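11R-lipoxygenase (Gersemia fruticosa, PDB 3VF1) is a calcium-dependent lipoxygenase that carries one non-heme iron and probably inserts molecular oxygen into polyunsaturated fatty acids. Local coordinates at residues I42-K47 and A84-K89; V104-I109 and Y119-Y124; A50-F55 and V78-I83. All blocks are in the same frame, centred on the assembly; numbering follows the deposited sequence.

In the fold
All three contacts lie in the PLAT domain, a C2-like beta sandwich, while the iron is bound by His392, His397, His575, Asn579 and Ile698 in the catalytic part; none touches that site. Contact 1 pairs strands of one sheet and contact 2 strands of the other, their centres about 10 Å apart. The sheets meet where Leu44 CD2 lies 3.4 Å from Ile106 CD1 and Ile86 CG2 lies 3.6 Å from Phe121 CZ. Contact 3 joins two loops nested within the chain span closed by contact 1, about 7 Å from it between centres; a salt bridge from Lys47 NZ of contact 1 to Glu82 OE1 of contact 3 joins the two. Lys108 NZ in contact 2 reaches Gly81 O in contact 3 at 2.8 Å.

Contact 1: residues I42-K47 and A84-K89; sequences IKLTGK and AMITLK
Lys43 and Thr87 meet through their peptides, the flat groups of a contact that has no aromatic ring. The two exchange a pair of backbone bonds, Lys43 N to Thr87 O at 3.0 Å and Thr87 N back to Lys43 O. Ile42 CA also brings its hydrogen to Thr87 O, at 3.3 Å, so that carbonyl has two partners. Further along, Thr45 N bonds to Met85 O at 3.1 Å and Ala84 N to Thr45 O at 2.9 Å; Ala84 and Met85 thus both face Thr45, a classic beta bulge at this end of the antiparallel pair.

The faces of the sheet differ. Ile42, Leu44, Ile86 and Leu88 turn into the sandwich, toward strands 20-28 and 100-109. Ile42 and Leu88 lie side by side, with CB of Ile42 3.9 Å from CD2 of Leu88. At Ile86, chi1 of 70° puts CG1 between the backbone N and the carbonyl carbon and CG2 beside the backbone N, and it is CG2 that meets Leu44 CD2 at 4.0 Å. Ile86 CD1 touches Ile42 CD1 at 4.1 Å. On the other face, Thr45 CB touches Met85 CG, and both side chains also touch helix 148-164.

Four backbone bonds therefore tie the strands, while branched aliphatic groups supply the packing on the core side. The polar ends stay on the other face, where Lys43 NZ forms a long, weak ion pair with Glu51 that probably adds little to the hold.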
# COMPACT_ATOMS: atom_id res chain seq x y z
N ILE A 42 -24.61 26.56 11.03
CA ILE A 42 -23.21 26.80 11.37
C ILE A 42 -23.06 27.75 12.57
O ILE A 42 -23.45 28.91 12.50
CB ILE A 42 -22.43 27.37 10.17
CG1 ILE A 42 -21.00 27.72 10.58
CG2 ILE A 42 -23.14 28.60 9.60
CD1 ILE A 42 -20.10 28.06 9.42
N LYS A 43 -22.50 27.24 13.66
CA LYS A 43 -22.24 28.05 14.84
C LYS A 43 -20.75 28.37 14.95
O LYS A 43 -19.93 27.47 15.12
CB LYS A 43 -22.70 27.33 16.11
CG LYS A 43 -22.37 28.08 17.39
CD LYS A 43 -22.98 27.42 18.63
CE LYS A 43 -22.35 26.07 18.91
NZ LYS A 43 -22.81 25.51 20.21
N LEU A 44 -20.41 29.65 14.87
CA LEU A 44 -19.03 30.08 14.97
C LEU A 44 -18.61 30.15 16.43
O LEU A 44 -19.45 30.32 17.32
CB LEU A 44 -18.85 31.45 14.32
CG LEU A 44 -19.54 31.64 12.97
CD1 LEU A 44 -19.06 32.92 12.29
CD2 LEU A 44 -19.30 30.43 12.07
N THR A 45 -17.31 30.01 16.68
CA THR A 45 -16.77 30.10 18.04
C THR A 45 -15.45 30.85 18.03
O THR A 45 -14.53 30.50 17.29
CB THR A 45 -16.56 28.72 18.67
OG1 THR A 45 -17.82 28.03 18.76
CG2 THR A 45 -15.96 28.85 20.06
N GLY A 46 -15.36 31.89 18.85
CA GLY A 46 -14.17 32.72 18.90
C GLY A 46 -13.06 32.08 19.71
O GLY A 46 -13.29 31.14 20.47
N LYS A 47 -11.84 32.59 19.54
CA LYS A 47 -10.68 32.05 20.23
C LYS A 47 -10.86 32.10 21.75
O LYS A 47 -10.31 31.27 22.47
CB LYS A 47 -9.42 32.83 19.83
CG LYS A 47 -8.15 32.35 20.52
CD LYS A 47 -6.91 33.00 19.92
CE LYS A 47 -6.95 34.52 20.05
NZ LYS A 47 -5.73 35.16 19.49
N ALA A 84 -11.95 30.42 16.02
CA ALA A 84 -11.03 29.31 16.24
C ALA A 84 -11.58 28.02 15.62
O ALA A 84 -10.82 27.16 15.19
CB ALA A 84 -10.78 29.11 17.72
N MET A 85 -12.90 27.90 15.59
CA MET A 85 -13.55 26.71 15.06
C MET A 85 -15.00 26.98 14.71
O MET A 85 -15.57 28.00 15.10
CB MET A 85 -13.47 25.57 16.08
CG MET A 85 -14.29 25.81 17.33
SD MET A 85 -14.02 24.55 18.60
CE MET A 85 -12.33 24.91 19.06
N ILE A 86 -15.60 26.06 13.95
CA ILE A 86 -17.00 26.16 13.58
C ILE A 86 -17.68 24.83 13.88
O ILE A 86 -17.03 23.79 13.94
CB ILE A 86 -17.18 26.48 12.09
CG1 ILE A 86 -16.75 25.28 11.23
CG2 ILE A 86 -16.38 27.72 11.71
CD1 ILE A 86 -16.89 25.51 9.74
N THR A 87 -19.00 24.87 14.07
CA THR A 87 -19.76 23.65 14.30
C THR A 87 -20.87 23.54 13.26
O THR A 87 -21.58 24.50 12.99
CB THR A 87 -20.38 23.63 15.71
OG1 THR A 87 -19.36 23.88 16.68
CG2 THR A 87 -21.03 22.29 15.99
N LEU A 88 -21.01 22.35 12.69
CA LEU A 88 -21.99 22.12 11.63
C LEU A 88 -22.98 21.04 12.05
O LEU A 88 -22.60 20.02 12.62
CB LEU A 88 -21.27 21.70 10.34
CG LEU A 88 -20.38 22.79 9.73
CD1 LEU A 88 -19.43 22.19 8.71
CD2 LEU A 88 -21.23 23.87 9.09
N LYS A 89 -24.26 21.28 11.77
CA LYS A 89 -25.32 20.36 12.16
C LYS A 89 -26.34 20.24 11.04
O LYS A 89 -26.72 21.23 10.42
CB LYS A 89 -26.00 20.87 13.44
CG LYS A 89 -27.23 20.08 13.86
CD LYS A 89 -26.87 18.69 14.36
CE LYS A 89 -28.11 17.88 14.71
NZ LYS A 89 -27.78 16.50 15.16

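Contact 2: residues V104-I109 and Y119-Y124; sequences VIIEKI and YIFPCY
Segments 104-109 and 119-124, whose pairing runs from Val104 with Phe121 to Ile106 with Tyr119, belong to the beta hairpin of strands 100-109 and 116-124 in one sheet of the PLAT sandwich, with 116-124 as an outermost strand of that sheet. Their axes run antiparallel, 4.8 Å apart at the closest point. Val104 and Phe121 exchange two backbone bonds, as do Ile106 and Tyr119. Phe121 N to Val104 O is the shortest of the four at 2.8 Å.

Between these pairs sits the non-hydrogen-bonded pair Ile105 and Ile120, on the face away from the core, where both are partly exposed. The two side chains lie side by side, and Ile120, with chi2 at -65°, swings its CD1 over to Ile105, 3.6 Å from CG1 and 3.7 Å from CG2.

The opposite face is the core side. Each ring takes a backbone oxygen at its edge, in plane: Tyr119 CD1 is 3.6 Å from Ile106 O, and Phe121 CD1 is 3.4 Å from Val104 O. Ile106 CD1 comes obliquely to Phe121 CE1 at 3.8 Å, and both side chains pack on Ile83 and Ile86 of the facing sheet. Lys108 CG approaches Tyr119 CE1 at 3.9 Å; beyond it the chain bends at chi3 and again at chi4, and NZ bonds to Gly81 O, with a weak second bond to Ile109 O.

The aromatic C-H edges thus lie beside carbonyl oxygens, which is probably mildly favourable, since ring C-H edges are slightly positive, while the buried ammonium group of Lys108, probably charged, is met by Gly81 O and, weakly, by Ile109 O.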
# COMPACT_ATOMS: atom_id res chain seq x y z
N VAL A 104 -14.61 25.62 4.50
CA VAL A 104 -15.45 26.79 4.73
C VAL A 104 -14.57 28.02 4.92
O VAL A 104 -13.54 27.97 5.59
CB VAL A 104 -16.33 26.61 5.97
CG1 VAL A 104 -17.18 27.85 6.21
CG2 VAL A 104 -17.22 25.38 5.82
N ILE A 105 -14.97 29.13 4.31
CA ILE A 105 -14.24 30.38 4.41
C ILE A 105 -15.14 31.46 4.98
O ILE A 105 -16.15 31.82 4.38
CB ILE A 105 -13.73 30.84 3.03
CG1 ILE A 105 -12.90 29.74 2.37
CG2 ILE A 105 -12.93 32.13 3.17
CD1 ILE A 105 -12.52 30.04 0.94
N ILE A 106 -14.77 31.99 6.14
CA ILE A 106 -15.56 33.01 6.81
C ILE A 106 -14.80 34.33 6.86
O ILE A 106 -13.81 34.45 7.58
CB ILE A 106 -15.93 32.59 8.24
CG1 ILE A 106 -16.63 31.23 8.22
CG2 ILE A 106 -16.82 33.64 8.89
CD1 ILE A 106 -16.96 30.69 9.59
N GLU A 107 -15.28 35.32 6.11
CA GLU A 107 -14.67 36.64 6.11
C GLU A 107 -15.43 37.58 7.05
O GLU A 107 -16.66 37.64 7.03
CB GLU A 107 -14.64 37.23 4.70
CG GLU A 107 -14.04 38.63 4.64
CD GLU A 107 -13.80 39.10 3.22
OE1 GLU A 107 -14.17 38.37 2.27
OE2 GLU A 107 -13.22 40.19 3.04
N LYS A 108 -14.68 38.30 7.88
CA LYS A 108 -15.27 39.23 8.83
C LYS A 108 -14.32 40.38 9.09
O LYS A 108 -13.32 40.54 8.38
CB LYS A 108 -15.57 38.50 10.15
CG LYS A 108 -14.34 38.07 10.91
CD LYS A 108 -14.70 37.43 12.25
CE LYS A 108 -15.17 38.46 13.27
NZ LYS A 108 -14.07 39.37 13.72
N ILE A 109 -14.62 41.19 10.10
CA ILE A 109 -13.77 42.31 10.47
C ILE A 109 -13.64 42.43 11.99
O ILE A 109 -14.64 42.40 12.71
CB ILE A 109 -14.29 43.64 9.90
CG1 ILE A 109 -15.77 43.83 10.26
CG2 ILE A 109 -14.10 43.68 8.39
CD1 ILE A 109 -16.41 45.05 9.63
N TYR A 119 -10.98 33.40 7.58
CA TYR A 119 -10.67 32.24 8.40
C TYR A 119 -11.02 30.96 7.65
O TYR A 119 -12.19 30.61 7.51
CB TYR A 119 -11.44 32.30 9.72
CG TYR A 119 -11.05 33.48 10.59
CD1 TYR A 119 -11.43 34.77 10.24
CD2 TYR A 119 -10.31 33.30 11.75
CE1 TYR A 119 -11.08 35.85 11.03
CE2 TYR A 119 -9.95 34.38 12.54
CZ TYR A 119 -10.34 35.65 12.18
OH TYR A 119 -9.99 36.73 12.96
N ILE A 120 -9.99 30.27 7.16
CA ILE A 120 -10.18 29.06 6.37
C ILE A 120 -10.35 27.85 7.29
O ILE A 120 -9.60 27.68 8.25
CB ILE A 120 -8.99 28.80 5.43
CG1 ILE A 120 -8.59 30.08 4.69
CG2 ILE A 120 -9.34 27.70 4.43
CD1 ILE A 120 -9.64 30.61 3.75
N PHE A 121 -11.32 27.01 6.97
CA PHE A 121 -11.59 25.81 7.76
C PHE A 121 -11.54 24.56 6.89
O PHE A 121 -12.56 24.15 6.34
CB PHE A 121 -12.94 25.93 8.46
CG PHE A 121 -13.03 27.07 9.43
CD1 PHE A 121 -13.38 28.33 8.99
CD2 PHE A 121 -12.75 26.88 10.77
CE1 PHE A 121 -13.45 29.39 9.88
CE2 PHE A 121 -12.82 27.93 11.66
CZ PHE A 121 -13.17 29.19 11.21
N PRO A 122 -10.35 23.95 6.76
CA PRO A 122 -10.19 22.73 5.97
C PRO A 122 -11.00 21.58 6.56
O PRO A 122 -10.78 21.21 7.71
CB PRO A 122 -8.68 22.44 6.07
CG PRO A 122 -8.06 23.71 6.55
CD PRO A 122 -9.09 24.36 7.40
N CYS A 123 -11.93 21.04 5.78
CA CYS A 123 -12.88 20.06 6.30
C CYS A 123 -12.73 18.69 5.63
O CYS A 123 -12.12 17.79 6.19
CB CYS A 123 -14.31 20.59 6.13
SG CYS A 123 -15.59 19.49 6.76
N TYR A 124 -13.29 18.56 4.43
CA TYR A 124 -13.24 17.29 3.70
C TYR A 124 -13.89 16.17 4.51
O TYR A 124 -13.29 15.11 4.72
CB TYR A 124 -11.80 16.95 3.33
CG TYR A 124 -11.11 18.06 2.58
CD1 TYR A 124 -11.40 18.29 1.24
CD2 TYR A 124 -10.20 18.90 3.20
CE1 TYR A 124 -10.79 19.31 0.54
CE2 TYR A 124 -9.59 19.93 2.51
CZ TYR A 124 -9.88 20.13 1.18
OH TYR A 124 -9.27 21.15 0.48

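Contact 3: residues A50-F55 and V78-I83; sequences AETSAF and VDVGEI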
# COMPACT_ATOMS: atom_id res chain seq x y z
N ALA A 50 -16.23 33.09 22.92
CA ALA A 50 -17.43 33.80 22.46
C ALA A 50 -18.01 33.11 21.23
O ALA A 50 -17.42 33.17 20.15
CB ALA A 50 -17.09 35.24 22.15
N GLU A 51 -19.16 32.46 21.39
CA GLU A 51 -19.80 31.76 20.28
C GLU A 51 -21.11 32.44 19.87
O GLU A 51 -21.77 33.09 20.68
CB GLU A 51 -20.05 30.29 20.64
CG GLU A 51 -20.96 30.08 21.83
CD GLU A 51 -21.16 28.61 22.16
OE1 GLU A 51 -21.87 28.31 23.14
OE2 GLU A 51 -20.62 27.76 21.42
N THR A 52 -21.48 32.27 18.60
CA THR A 52 -22.66 32.91 18.05
C THR A 52 -23.86 31.96 18.10
O THR A 52 -23.84 30.98 18.84
CB THR A 52 -22.45 33.32 16.58
OG1 THR A 52 -22.66 32.19 15.72
CG2 THR A 52 -21.04 33.86 16.37
N SER A 53 -24.89 32.27 17.32
CA SER A 53 -26.07 31.42 17.23
C SER A 53 -26.07 30.65 15.91
O SER A 53 -25.51 31.11 14.92
CB SER A 53 -27.34 32.25 17.37
OG SER A 53 -28.49 31.42 17.40
N ALA A 54 -26.72 29.49 15.91
CA ALA A 54 -26.73 28.61 14.76
C ALA A 54 -27.39 29.25 13.54
O ALA A 54 -28.62 29.28 13.43
CB ALA A 54 -27.43 27.31 15.10
N PHE A 55 -26.58 29.77 12.63
CA PHE A 55 -27.08 30.26 11.35
C PHE A 55 -27.68 29.10 10.57
O PHE A 55 -27.48 27.94 10.93
CB PHE A 55 -25.96 30.91 10.53
CG PHE A 55 -25.38 32.14 11.16
CD1 PHE A 55 -26.07 33.34 11.12
CD2 PHE A 55 -24.15 32.10 11.79
CE1 PHE A 55 -25.54 34.48 11.70
CE2 PHE A 55 -23.61 33.24 12.37
CZ PHE A 55 -24.31 34.43 12.32
N VAL A 78 -23.73 37.72 17.07
CA VAL A 78 -22.84 38.10 18.16
C VAL A 78 -21.38 38.01 17.72
O VAL A 78 -20.94 36.99 17.20
CB VAL A 78 -23.05 37.20 19.39
CG1 VAL A 78 -21.95 37.42 20.42
CG2 VAL A 78 -24.42 37.45 20.01
N ASP A 79 -20.63 39.09 17.94
CA ASP A 79 -19.22 39.11 17.59
C ASP A 79 -18.43 38.14 18.47
O ASP A 79 -18.70 38.01 19.66
CB ASP A 79 -18.65 40.52 17.74
CG ASP A 79 -17.22 40.63 17.25
OD1 ASP A 79 -16.44 39.67 17.45
OD2 ASP A 79 -16.86 41.67 16.66
N VAL A 80 -17.46 37.47 17.86
CA VAL A 80 -16.66 36.47 18.57
C VAL A 80 -15.16 36.79 18.54
O VAL A 80 -14.38 36.21 19.30
CB VAL A 80 -16.87 35.07 17.97
CG1 VAL A 80 -18.35 34.71 17.97
CG2 VAL A 80 -16.30 35.00 16.56
N GLY A 81 -14.76 37.72 17.67
CA GLY A 81 -13.37 38.09 17.54
C GLY A 81 -12.68 37.25 16.48
O GLY A 81 -13.04 37.31 15.31
N GLU A 82 -11.68 36.46 16.89
CA GLU A 82 -11.03 35.52 15.98
C GLU A 82 -11.71 34.16 16.07
O GLU A 82 -11.83 33.60 17.15
CB GLU A 82 -9.55 35.38 16.31
CG GLU A 82 -8.71 36.60 15.96
CD GLU A 82 -7.26 36.26 15.71
OE1 GLU A 82 -6.70 35.44 16.47
OE2 GLU A 82 -6.68 36.80 14.74
N ILE A 83 -12.14 33.64 14.92
CA ILE A 83 -12.84 32.36 14.89
C ILE A 83 -11.84 31.22 14.97
O ILE A 83 -10.98 31.07 14.10
CB ILE A 83 -13.68 32.20 13.61
CG1 ILE A 83 -14.46 33.49 13.31
CG2 ILE A 83 -14.63 31.02 13.75
CD1 ILE A 83 -15.20 33.46 11.99
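Val80, Ala50 and Thr52 bury the most surface here, and Val80 is the residue the other two share. Ala50 points its CB at the backbone of Val80, 3.8 Å from CA, with Val80 CB at 4.2 Å and Asp79 O at 4.1 Å. Thr52, two residues on, comes in with its methyl: CG2 stands anti to the carbonyl carbon and beside the backbone N, which sets it 3.2 Å from Val78 O and in contact with the Val80 CG1 methyl. The two side chains pass each other at a slant. The model is tight here, and the exact methyl-to-methyl distance is doubtful, as is the very short approach of Val80 CG1 to Ala50 O.

The segments are loops at one end of the PLAT beta sandwich. Residues 50-55 link strands 40-46 and 55-57 of one sheet, whereas 78-83 carries the chain from strand 70-77 of the other sheet across to strand 83-90. They exchange no hydrogen bonds with each other; Tyr22 OH instead ties down 78-83, bonding to Val78 O and weakly to Val80 N, and its side chain also touches Thr52.

The hydroxyl of Thr52 turns to other partners: OG1 donates to Ser53 O at 3.2 Å and takes a weak bond from Leu44 N of strand 40-46. An alanine here removes both CG2 and OG1, and would probably leave a gap beside Val80 CG1 and Ser53 O and Leu44 N without that hydroxyl. Past Val80, Gly81 has backbone angles at which a CB would be jammed against the carbonyl O of Val80, and Gly81 N makes a weak bond to Asp79 OD1.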